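Local coordinates for putative methyltransferase (Porphyromonas gingivalis, PDB 3LL7), which is a putative methyltransferase of undetermined substrate, probably transferring a methyl group from S-adenosylmethionine and carrying ferredoxin-like and THUMP-like regions in its C-terminal part, at residues F272-S283 with A304-R313; K318-Y326 with L391-G399. One frame throughout, in Å; residues are numbered along the deposited sequence. Where two conformers were deposited one is given.

Interaction 1. Residues F272-S283 with A304-R313; sequences FIFTMEEERSIS and AGAFKTVAYR
The F272 ring is wedged between V310 CG2 on one face and R313 NH1 on the other, with T309 CG2 at its edge. The F274 ring takes A306 CB over the centre of one face, a CH-pi contact 3.7 Å from that CB to the ring centroid, and A304 O at its edge. These rings belong to strand 272-274, the edge strand beside strand 258-263 in the ten-stranded mixed sheet; with helix 276-281 it packs against helix 307-313 of the ferredoxin-like region, the two helices crossing at 76°. On Y312, one ring face carries I282 CG1.

The R313 guanidinium, less certain because this is one of two modelled conformers, turns one face to F272 CZ and its edge to acceptors. Bends at chi2 and chi3 fold it back so that one N-H of NH2 points to I273 O at 2.9 Å, nearly straight at 170°, and the other is shared between E278 OE1 and OE2 in a salt bridge, NH2 to OE1 being 3.1 Å. The carboxylate and guanidinium planes lie only 13° apart. T275 OG1 caps helix 276-281 by accepting from E278 N.

E279 is buried, and its carboxylate grips the start of helix 307-313. CG stands anti to the backbone N, and the bend at chi2 turns the acid onto the amides. OE2 takes K308 N on its syn lone pair. OE1 accepts T309 N on the syn side and T309 OG1 on the anti side, so helix-start amides and a hydroxyl probably stabilise the negative charge. The K308 chain, bent at chi3, brings NZ back to E279 O at 2.9 Å, in the carbonyl plane.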
loop_
_atom_site.group_PDB
_atom_site.type_symbol
_atom_site.label_atom_id
_atom_site.label_comp_id
_atom_site.label_asym_id
_atom_site.label_seq_id
_atom_site.Cartn_x
_atom_site.Cartn_y
_atom_site.Cartn_z
ATOM N N PHE A 272 -11.256 -10.029 0.960
ATOM C CA PHE A 272 -12.704 -9.825 1.045
ATOM C C PHE A 272 -13.141 -9.251 -0.299
ATOM O O PHE A 272 -12.719 -8.151 -0.677
ATOM C CB PHE A 272 -13.007 -8.839 2.173
ATOM C CG PHE A 272 -14.457 -8.746 2.513
ATOM C CD1 PHE A 272 -14.975 -9.501 3.566
ATOM C CD2 PHE A 272 -15.306 -7.948 1.757
ATOM C CE1 PHE A 272 -16.319 -9.463 3.882
ATOM C CE2 PHE A 272 -16.686 -7.892 2.071
ATOM C CZ PHE A 272 -17.186 -8.660 3.138
ATOM N N ILE A 273 -13.939 -9.991 -1.055
ATOM C CA ILE A 273 -14.338 -9.515 -2.379
ATOM C C ILE A 273 -15.827 -9.170 -2.373
ATOM O O ILE A 273 -16.652 -9.961 -1.894
ATOM C CB ILE A 273 -14.081 -10.586 -3.439
ATOM C CG1 ILE A 273 -12.622 -11.103 -3.367
ATOM C CG2 ILE A 273 -14.446 -10.089 -4.858
ATOM C CD1 ILE A 273 -12.375 -12.266 -4.360
ATOM N N PHE A 274 -16.162 -7.992 -2.893
ATOM C CA PHE A 274 -17.562 -7.566 -2.956
ATOM C C PHE A 274 -17.739 -6.577 -4.121
ATOM O O PHE A 274 -16.785 -6.306 -4.860
ATOM C CB PHE A 274 -18.005 -6.926 -1.602
ATOM C CG PHE A 274 -17.448 -5.541 -1.368
ATOM C CD1 PHE A 274 -18.311 -4.436 -1.333
ATOM C CD2 PHE A 274 -16.055 -5.327 -1.185
ATOM C CE1 PHE A 274 -17.798 -3.143 -1.134
ATOM C CE2 PHE A 274 -15.556 -4.035 -1.008
ATOM C CZ PHE A 274 -16.446 -2.939 -0.991
ATOM N N THR A 275 -18.952 -6.045 -4.279
ATOM C CA THR A 275 -19.231 -5.021 -5.288
ATOM C C THR A 275 -20.036 -3.906 -4.659
ATOM O O THR A 275 -20.711 -4.110 -3.641
ATOM C CB THR A 275 -20.071 -5.579 -6.459
ATOM O OG1 THR A 275 -21.345 -6.023 -5.968
ATOM C CG2 THR A 275 -19.350 -6.723 -7.142
HETATM N N MSE A 276 -19.975 -2.723 -5.253
HETATM C CA MSE A 276 -20.711 -1.594 -4.733
HETATM C C MSE A 276 -22.214 -1.877 -4.795
HETATM O O MSE A 276 -22.963 -1.435 -3.907
HETATM C CB MSE A 276 -20.386 -0.313 -5.500
HETATM C CG MSE A 276 -19.029 0.282 -5.119
HETATM SE SE MSE A 276 -18.725 0.348 -3.173
HETATM C CE MSE A 276 -20.175 1.451 -2.527
ATOM N N GLU A 277 -22.640 -2.608 -5.833
ATOM C CA GLU A 277 -24.047 -2.984 -5.987
ATOM C C GLU A 277 -24.505 -3.779 -4.768
ATOM O O GLU A 277 -25.606 -3.551 -4.248
ATOM C CB GLU A 277 -24.281 -3.820 -7.246
ATOM C CG GLU A 277 -25.724 -4.251 -7.402
ATOM C CD GLU A 277 -25.959 -5.108 -8.616
ATOM O OE1 GLU A 277 -25.048 -5.837 -9.040
ATOM O OE2 GLU A 277 -27.080 -5.051 -9.155
ATOM N N GLU A 278 -23.676 -4.742 -4.355
ATOM C CA GLU A 278 -23.985 -5.558 -3.178
ATOM C C GLU A 278 -24.055 -4.677 -1.954
ATOM O O GLU A 278 -25.050 -4.711 -1.218
ATOM C CB GLU A 278 -22.944 -6.679 -2.992
ATOM C CG GLU A 278 -23.133 -7.494 -1.707
ATOM C CD GLU A 278 -22.051 -8.539 -1.563
ATOM O OE1 GLU A 278 -20.990 -8.392 -2.237
ATOM O OE2 GLU A 278 -22.257 -9.503 -0.801
ATOM N N GLU A 279 -23.017 -3.873 -1.716
ATOM C CA GLU A 279 -23.009 -2.948 -0.573
ATOM C C GLU A 279 -24.264 -2.084 -0.504
ATOM O O GLU A 279 -24.825 -1.909 0.553
ATOM C CB GLU A 279 -21.767 -2.049 -0.602
ATOM C CG GLU A 279 -21.647 -0.998 0.534
ATOM C CD GLU A 279 -21.474 -1.572 1.951
ATOM O OE1 GLU A 279 -21.093 -2.756 2.102
ATOM O OE2 GLU A 279 -21.669 -0.807 2.937
ATOM N N ARG A 280 -24.684 -1.559 -1.653
ATOM C CA ARG A 280 -25.841 -0.648 -1.681
ATOM C C ARG A 280 -27.185 -1.353 -1.493
ATOM O O ARG A 280 -28.109 -0.774 -0.933
ATOM C CB ARG A 280 -25.841 0.100 -3.013
ATOM C CG ARG A 280 -24.883 1.270 -2.974
ATOM C CD ARG A 280 -24.400 1.703 -4.351
ATOM N NE ARG A 280 -23.138 2.415 -4.192
ATOM C CZ ARG A 280 -22.522 3.096 -5.148
ATOM N NH1 ARG A 280 -23.055 3.185 -6.362
ATOM N NH2 ARG A 280 -21.372 3.702 -4.878
ATOM N N SER A 281 -27.250 -2.599 -1.967
ATOM C CA SER A 281 -28.476 -3.414 -2.020
ATOM C C SER A 281 -28.861 -4.078 -0.697
ATOM O O SER A 281 -30.031 -4.349 -0.445
ATOM C CB SER A 281 -28.329 -4.502 -3.081
ATOM O OG SER A 281 -27.637 -5.637 -2.578
ATOM N N ILE A 282 -27.860 -4.361 0.128
ATOM C CA ILE A 282 -28.031 -4.932 1.455
ATOM C C ILE A 282 -28.586 -3.911 2.446
ATOM O O ILE A 282 -28.278 -2.716 2.356
ATOM C CB ILE A 282 -26.616 -5.389 1.962
ATOM C CG1 ILE A 282 -26.216 -6.686 1.239
ATOM C CG2 ILE A 282 -26.547 -5.489 3.502
ATOM C CD1 ILE A 282 -24.687 -7.036 1.524
ATOM N N SER A 283 -29.365 -4.384 3.411
ATOM C CA SER A 283 -29.697 -3.568 4.566
ATOM C C SER A 283 -29.513 -4.437 5.780
ATOM O O SER A 283 -29.797 -5.653 5.733
ATOM C CB SER A 283 -31.141 -3.058 4.504
ATOM O OG SER A 283 -31.329 -2.405 3.270
ATOM N N ALA A 304 -12.300 0.492 1.237
ATOM C CA ALA A 304 -13.111 -0.124 0.153
ATOM C C ALA A 304 -14.590 0.199 0.311
ATOM O O ALA A 304 -15.331 0.180 -0.653
ATOM C CB ALA A 304 -12.911 -1.666 0.144
ATOM N N GLY A 305 -14.993 0.461 1.550
ATOM C CA GLY A 305 -16.361 0.830 1.895
ATOM C C GLY A 305 -17.334 -0.321 2.073
ATOM O O GLY A 305 -18.547 -0.124 1.884
ATOM N N ALA A 306 -16.836 -1.493 2.465
ATOM C CA ALA A 306 -17.679 -2.677 2.677
ATOM C C ALA A 306 -18.350 -2.647 4.070
ATOM O O ALA A 306 -18.374 -3.661 4.768
ATOM C CB ALA A 306 -16.822 -3.977 2.548
ATOM N N PHE A 307 -18.915 -1.504 4.444
ATOM C CA PHE A 307 -19.418 -1.287 5.818
ATOM C C PHE A 307 -20.549 -2.258 6.185
ATOM O O PHE A 307 -20.518 -2.924 7.255
ATOM C CB PHE A 307 -19.908 0.163 5.949
ATOM C CG PHE A 307 -18.858 1.224 5.585
ATOM C CD1 PHE A 307 -17.601 1.255 6.214
ATOM C CD2 PHE A 307 -19.152 2.203 4.643
ATOM C CE1 PHE A 307 -16.634 2.240 5.885
ATOM C CE2 PHE A 307 -18.193 3.202 4.290
ATOM C CZ PHE A 307 -16.933 3.210 4.920
ATOM N N LYS A 308 -21.545 -2.340 5.308
ATOM C CA LYS A 308 -22.686 -3.223 5.502
ATOM C C LYS A 308 -22.374 -4.647 5.087
ATOM O O LYS A 308 -22.801 -5.609 5.750
ATOM C CB LYS A 308 -23.888 -2.684 4.728
ATOM C CG LYS A 308 -24.325 -1.320 5.222
ATOM C CD LYS A 308 -24.941 -0.520 4.053
ATOM C CE LYS A 308 -26.194 -1.116 3.543
ATOM N NZ LYS A 308 -26.660 -0.448 2.243
ATOM N N THR A 309 -21.633 -4.801 3.979
ATOM C CA THR A 309 -21.366 -6.144 3.463
ATOM C C THR A 309 -20.646 -7.038 4.492
ATOM O O THR A 309 -20.944 -8.218 4.597
ATOM C CB THR A 309 -20.571 -6.070 2.149
ATOM O OG1 THR A 309 -21.318 -5.255 1.221
ATOM C CG2 THR A 309 -20.455 -7.447 1.494
ATOM N N VAL A 310 -19.725 -6.478 5.253
ATOM C CA VAL A 310 -19.027 -7.296 6.249
ATOM C C VAL A 310 -20.049 -7.879 7.242
ATOM O O VAL A 310 -19.992 -9.064 7.589
ATOM C CB VAL A 310 -17.922 -6.515 6.988
ATOM C CG1 VAL A 310 -17.322 -7.376 8.152
ATOM C CG2 VAL A 310 -16.807 -6.085 6.030
ATOM N N ALA A 311 -21.005 -7.046 7.698
ATOM C CA ALA A 311 -21.979 -7.522 8.703
ATOM C C ALA A 311 -22.892 -8.624 8.103
ATOM O O ALA A 311 -23.207 -9.637 8.754
ATOM C CB ALA A 311 -22.822 -6.326 9.205
ATOM N N TYR A 312 -23.332 -8.389 6.877
ATOM C CA TYR A 312 -24.245 -9.290 6.182
ATOM C C TYR A 312 -23.547 -10.625 5.848
ATOM O O TYR A 312 -24.143 -11.659 6.034
ATOM C CB TYR A 312 -24.760 -8.621 4.881
ATOM C CG TYR A 312 -25.855 -9.425 4.189
ATOM C CD1 TYR A 312 -27.166 -9.395 4.675
ATOM C CD2 TYR A 312 -25.575 -10.224 3.095
ATOM C CE1 TYR A 312 -28.174 -10.146 4.075
ATOM C CE2 TYR A 312 -26.586 -10.968 2.462
ATOM C CZ TYR A 312 -27.876 -10.926 2.973
ATOM O OH TYR A 312 -28.889 -11.662 2.380
ATOM N N ARG A 313 -22.296 -10.554 5.384
ATOM C CA ARG A 313 -21.492 -11.731 4.986
ATOM C C ARG A 313 -21.171 -12.644 6.168
ATOM O O ARG A 313 -21.029 -13.864 6.007
ATOM C CB ARG A 313 -20.174 -11.280 4.345
ATOM C CG ARG A 313 -19.609 -12.257 3.340
ATOM C CD ARG A 313 -20.508 -12.438 2.134
ATOM N NE ARG A 313 -20.338 -11.415 1.110
ATOM C CZ ARG A 313 -19.205 -11.165 0.452
ATOM N NH1 ARG A 313 -18.096 -11.846 0.726
ATOM N NH2 ARG A 313 -19.185 -10.201 -0.461
#

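Interaction 2. Residues K318-Y326 with L391-G399; sequences KLHPNSHLY and LMGTTMADG. With FMT (formic acid), chain J.
Where the ferredoxin-like region meets the THUMP-like region, the hairpin of strands 317-320 and 323-328 lies across the end of strand 389-395. All three belong to one seven-stranded mixed sheet, but the axes of 323-326 and 391-395 run at 108° and lie 7.4 Å apart. The strands do not pair here; side chains of the hairpin meet the side chains and carbonyls of 391-397.

S323 OG donates to T395 O at 2.7 Å, in the carbonyl plane and on a lone pair; chi1 of -53° sets OG beside its own backbone N, from where it reaches that carbonyl. N369 is a further partner of S323 OG; T394 OG1 bonds R368 O, and T395 OG1 bonds N369 O and K401 NZ. Beside the S323 bond lie apolar contacts. L319 CD2 meets T394 CG2 at 3.6 Å, the side chains crossing at about a right angle, and also reaches the selenium of selenomethionine M396, SE, at 3.8 Å. L325 and selenomethionine M392 meet tip to tip, CD1 to CG at 3.7 Å. L325 CD1 also touches T394 OG1, and A397 CB packs against L319 O.

At the turn from H320 to S323, the H320 ring brings its CD2 edge to M396 O at 3.4 Å. Its other side is fixed from within the turn, since N322 N donates to H320 ND1 close to the ring plane. A formic acid molecule, probably from the crystallisation liquor, sits by H320 CE1 and T395 CG2; N322 ND2 donates to its O2 at 3.1 Å, and N369 ND2 binds it too.

K318 NZ braces the hairpin from within, donating to H320 O, S323 O and H324 ND1. Between these segments the crossing thus rests on one short hydroxyl-to-carbonyl bond plus van der Waals contact.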
loop_
_atom_site.group_PDB
_atom_site.type_symbol
_atom_site.label_atom_id
_atom_site.label_comp_id
_atom_site.label_asym_id
_atom_site.label_seq_id
_atom_site.Cartn_x
_atom_site.Cartn_y
_atom_site.Cartn_z
ATOM N N LYS A 318 -24.103 -4.309 13.274
ATOM C CA LYS A 318 -23.234 -3.126 13.219
ATOM C C LYS A 318 -23.777 -2.129 14.235
ATOM O O LYS A 318 -24.985 -2.089 14.468
ATOM C CB LYS A 318 -23.247 -2.519 11.820
ATOM C CG LYS A 318 -22.190 -1.451 11.611
ATOM C CD LYS A 318 -21.947 -1.281 10.074
ATOM C CE LYS A 318 -20.758 -0.346 9.803
ATOM N NZ LYS A 318 -21.108 1.059 10.007
ATOM N N LEU A 319 -22.906 -1.343 14.870
ATOM C CA LEU A 319 -23.366 -0.443 15.928
ATOM C C LEU A 319 -24.218 0.732 15.427
ATOM O O LEU A 319 -25.205 1.084 16.048
ATOM C CB LEU A 319 -22.163 0.064 16.730
ATOM C CG LEU A 319 -21.739 -0.857 17.882
ATOM C CD1 LEU A 319 -21.649 -2.329 17.587
ATOM C CD2 LEU A 319 -20.412 -0.336 18.570
ATOM N N HIS A 320 -23.826 1.319 14.297
ATOM C CA HIS A 320 -24.423 2.550 13.796
ATOM C C HIS A 320 -23.883 2.695 12.368
ATOM O O HIS A 320 -22.787 2.202 12.077
ATOM C CB HIS A 320 -23.941 3.738 14.665
ATOM C CG HIS A 320 -24.561 5.071 14.334
ATOM N ND1 HIS A 320 -24.143 5.850 13.276
ATOM C CD2 HIS A 320 -25.530 5.782 14.961
ATOM C CE1 HIS A 320 -24.843 6.971 13.248
ATOM N NE2 HIS A 320 -25.695 6.954 14.265
ATOM N N PRO A 321 -24.633 3.357 11.472
ATOM C CA PRO A 321 -24.106 3.537 10.094
ATOM C C PRO A 321 -22.753 4.213 10.042
ATOM O O PRO A 321 -21.954 3.923 9.137
ATOM C CB PRO A 321 -25.139 4.453 9.420
ATOM C CG PRO A 321 -26.446 4.186 10.180
ATOM C CD PRO A 321 -26.010 3.870 11.623
ATOM N N ASN A 322 -22.504 5.142 10.978
ATOM C CA ASN A 322 -21.178 5.809 11.044
ATOM C C ASN A 322 -20.175 5.210 12.079
ATOM O O ASN A 322 -19.024 5.684 12.153
ATOM C CB ASN A 322 -21.359 7.295 11.284
ATOM C CG ASN A 322 -22.156 7.975 10.132
ATOM O OD1 ASN A 322 -22.013 7.599 8.974
ATOM N ND2 ASN A 322 -22.977 8.936 10.461
ATOM N N SER A 323 -20.592 4.204 12.856
ATOM C CA SER A 323 -19.661 3.487 13.741
ATOM C C SER A 323 -19.216 2.191 13.061
ATOM O O SER A 323 -19.981 1.222 12.962
ATOM C CB SER A 323 -20.307 3.144 15.108
ATOM O OG SER A 323 -20.851 4.297 15.707
ATOM N N HIS A 324 -17.975 2.163 12.590
ATOM C CA HIS A 324 -17.543 1.018 11.828
ATOM C C HIS A 324 -16.961 -0.028 12.770
ATOM O O HIS A 324 -15.748 -0.259 12.814
ATOM C CB HIS A 324 -16.614 1.452 10.702
ATOM C CG HIS A 324 -17.227 2.494 9.803
ATOM N ND1 HIS A 324 -18.567 2.479 9.470
ATOM C CD2 HIS A 324 -16.696 3.570 9.168
ATOM C CE1 HIS A 324 -18.827 3.490 8.663
ATOM N NE2 HIS A 324 -17.705 4.163 8.460
ATOM N N LEU A 325 -17.870 -0.586 13.570
ATOM C CA LEU A 325 -17.625 -1.676 14.488
ATOM C C LEU A 325 -18.828 -2.589 14.463
ATOM O O LEU A 325 -19.961 -2.155 14.211
ATOM C CB LEU A 325 -17.523 -1.159 15.954
ATOM C CG LEU A 325 -16.315 -0.305 16.288
ATOM C CD1 LEU A 325 -16.567 0.206 17.759
ATOM C CD2 LEU A 325 -15.030 -1.169 16.223
ATOM N N TYR A 326 -18.573 -3.833 14.803
ATOM C CA TYR A 326 -19.572 -4.895 14.766
ATOM C C TYR A 326 -19.593 -5.626 16.082
ATOM O O TYR A 326 -18.607 -5.590 16.835
ATOM C CB TYR A 326 -19.263 -5.885 13.634
ATOM C CG TYR A 326 -19.061 -5.187 12.329
ATOM C CD1 TYR A 326 -20.144 -4.899 11.479
ATOM C CD2 TYR A 326 -17.789 -4.767 11.963
ATOM C CE1 TYR A 326 -19.939 -4.230 10.257
ATOM C CE2 TYR A 326 -17.571 -4.095 10.759
ATOM C CZ TYR A 326 -18.638 -3.826 9.924
ATOM O OH TYR A 326 -18.413 -3.171 8.739
ATOM N N LEU A 391 -9.676 0.612 25.424
ATOM C CA LEU A 391 -10.882 1.414 25.657
ATOM C C LEU A 391 -11.294 1.961 24.304
ATOM O O LEU A 391 -10.464 2.555 23.606
ATOM C CB LEU A 391 -10.603 2.540 26.647
ATOM C CG LEU A 391 -10.676 2.207 28.134
ATOM C CD1 LEU A 391 -10.011 3.347 28.974
ATOM C CD2 LEU A 391 -12.177 1.998 28.498
HETATM N N MSE A 392 -12.548 1.729 23.924
HETATM C CA MSE A 392 -13.050 2.084 22.591
HETATM C C MSE A 392 -14.197 3.084 22.721
HETATM O O MSE A 392 -15.245 2.792 23.318
HETATM C CB MSE A 392 -13.540 0.813 21.838
HETATM C CG MSE A 392 -14.332 1.125 20.541
HETATM SE SE MSE A 392 -13.166 1.646 19.097
HETATM C CE MSE A 392 -12.265 -0.021 18.793
ATOM N N GLY A 393 -14.041 4.264 22.152
ATOM C CA GLY A 393 -15.167 5.225 22.173
ATOM C C GLY A 393 -15.969 5.031 20.895
ATOM O O GLY A 393 -15.396 5.001 19.823
ATOM N N THR A 394 -17.287 4.928 21.012
ATOM C CA THR A 394 -18.131 4.686 19.849
ATOM C C THR A 394 -19.556 5.129 20.147
ATOM O O THR A 394 -19.817 5.669 21.236
ATOM C CB THR A 394 -18.023 3.199 19.387
ATOM O OG1 THR A 394 -18.623 3.029 18.081
ATOM C CG2 THR A 394 -18.656 2.253 20.392
ATOM N N THR A 395 -20.440 4.905 19.168
ATOM C CA THR A 395 -21.833 5.338 19.222
ATOM C C THR A 395 -22.715 4.176 18.824
ATOM O O THR A 395 -22.475 3.521 17.774
ATOM C CB THR A 395 -22.069 6.501 18.256
ATOM O OG1 THR A 395 -21.138 7.550 18.546
ATOM C CG2 THR A 395 -23.519 7.047 18.390
HETATM N N MSE A 396 -23.743 3.917 19.650
HETATM C CA MSE A 396 -24.695 2.838 19.401
HETATM C C MSE A 396 -25.791 3.345 18.437
HETATM O O MSE A 396 -25.830 4.532 18.120
HETATM C CB MSE A 396 -25.333 2.351 20.732
HETATM C CG MSE A 396 -24.306 1.985 21.809
HETATM SE SE MSE A 396 -23.039 0.646 21.202
HETATM C CE MSE A 396 -24.210 -0.872 21.045
ATOM N N ALA A 397 -26.685 2.449 18.009
ATOM C CA ALA A 397 -27.600 2.743 16.912
ATOM C C ALA A 397 -28.545 3.895 17.229
ATOM O O ALA A 397 -28.982 4.598 16.317
ATOM C CB ALA A 397 -28.402 1.496 16.556
ATOM N N ASP A 398 -28.878 4.063 18.517
ATOM C CA ASP A 398 -29.777 5.156 18.947
ATOM C C ASP A 398 -29.070 6.483 19.227
ATOM O O ASP A 398 -29.683 7.406 19.766
ATOM C CB ASP A 398 -30.590 4.726 20.187
ATOM C CG ASP A 398 -29.705 4.296 21.372
ATOM O OD1 ASP A 398 -28.453 4.346 21.311
ATOM O OD2 ASP A 398 -30.282 3.892 22.407
ATOM N N GLY A 399 -27.787 6.554 18.890
ATOM C CA GLY A 399 -26.980 7.762 19.035
ATOM C C GLY A 399 -26.269 7.884 20.377
ATOM O O GLY A 399 -25.560 8.877 20.607
HETATM C C FMT J . -23.520 10.055 14.316
HETATM O O1 FMT J . -23.294 9.561 15.423
HETATM O O2 FMT J . -22.768 9.960 13.342
#

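Both contacts involve the ferredoxin-like region, but on different partners: interaction 1 ties helix 307-314 to the edge strand and following helix of the ten-stranded sheet, and interaction 2 ties the next hairpin to the THUMP-like part. Their centres lie about 17 Å apart. They meet where F307 O probably bonds Y326 OH at 2.6 Å, and where the F307 and H324 rings stack. Interaction 1 is partly buried and rich in charge, its carboxylates holding amides, a hydroxyl and a guanidinium, with exposed residues at its margin. Interaction 2 is smaller, buried and uncharged across its segments, mixing aliphatic and selenomethionine packing with contacts to carbonyls and hydroxyls.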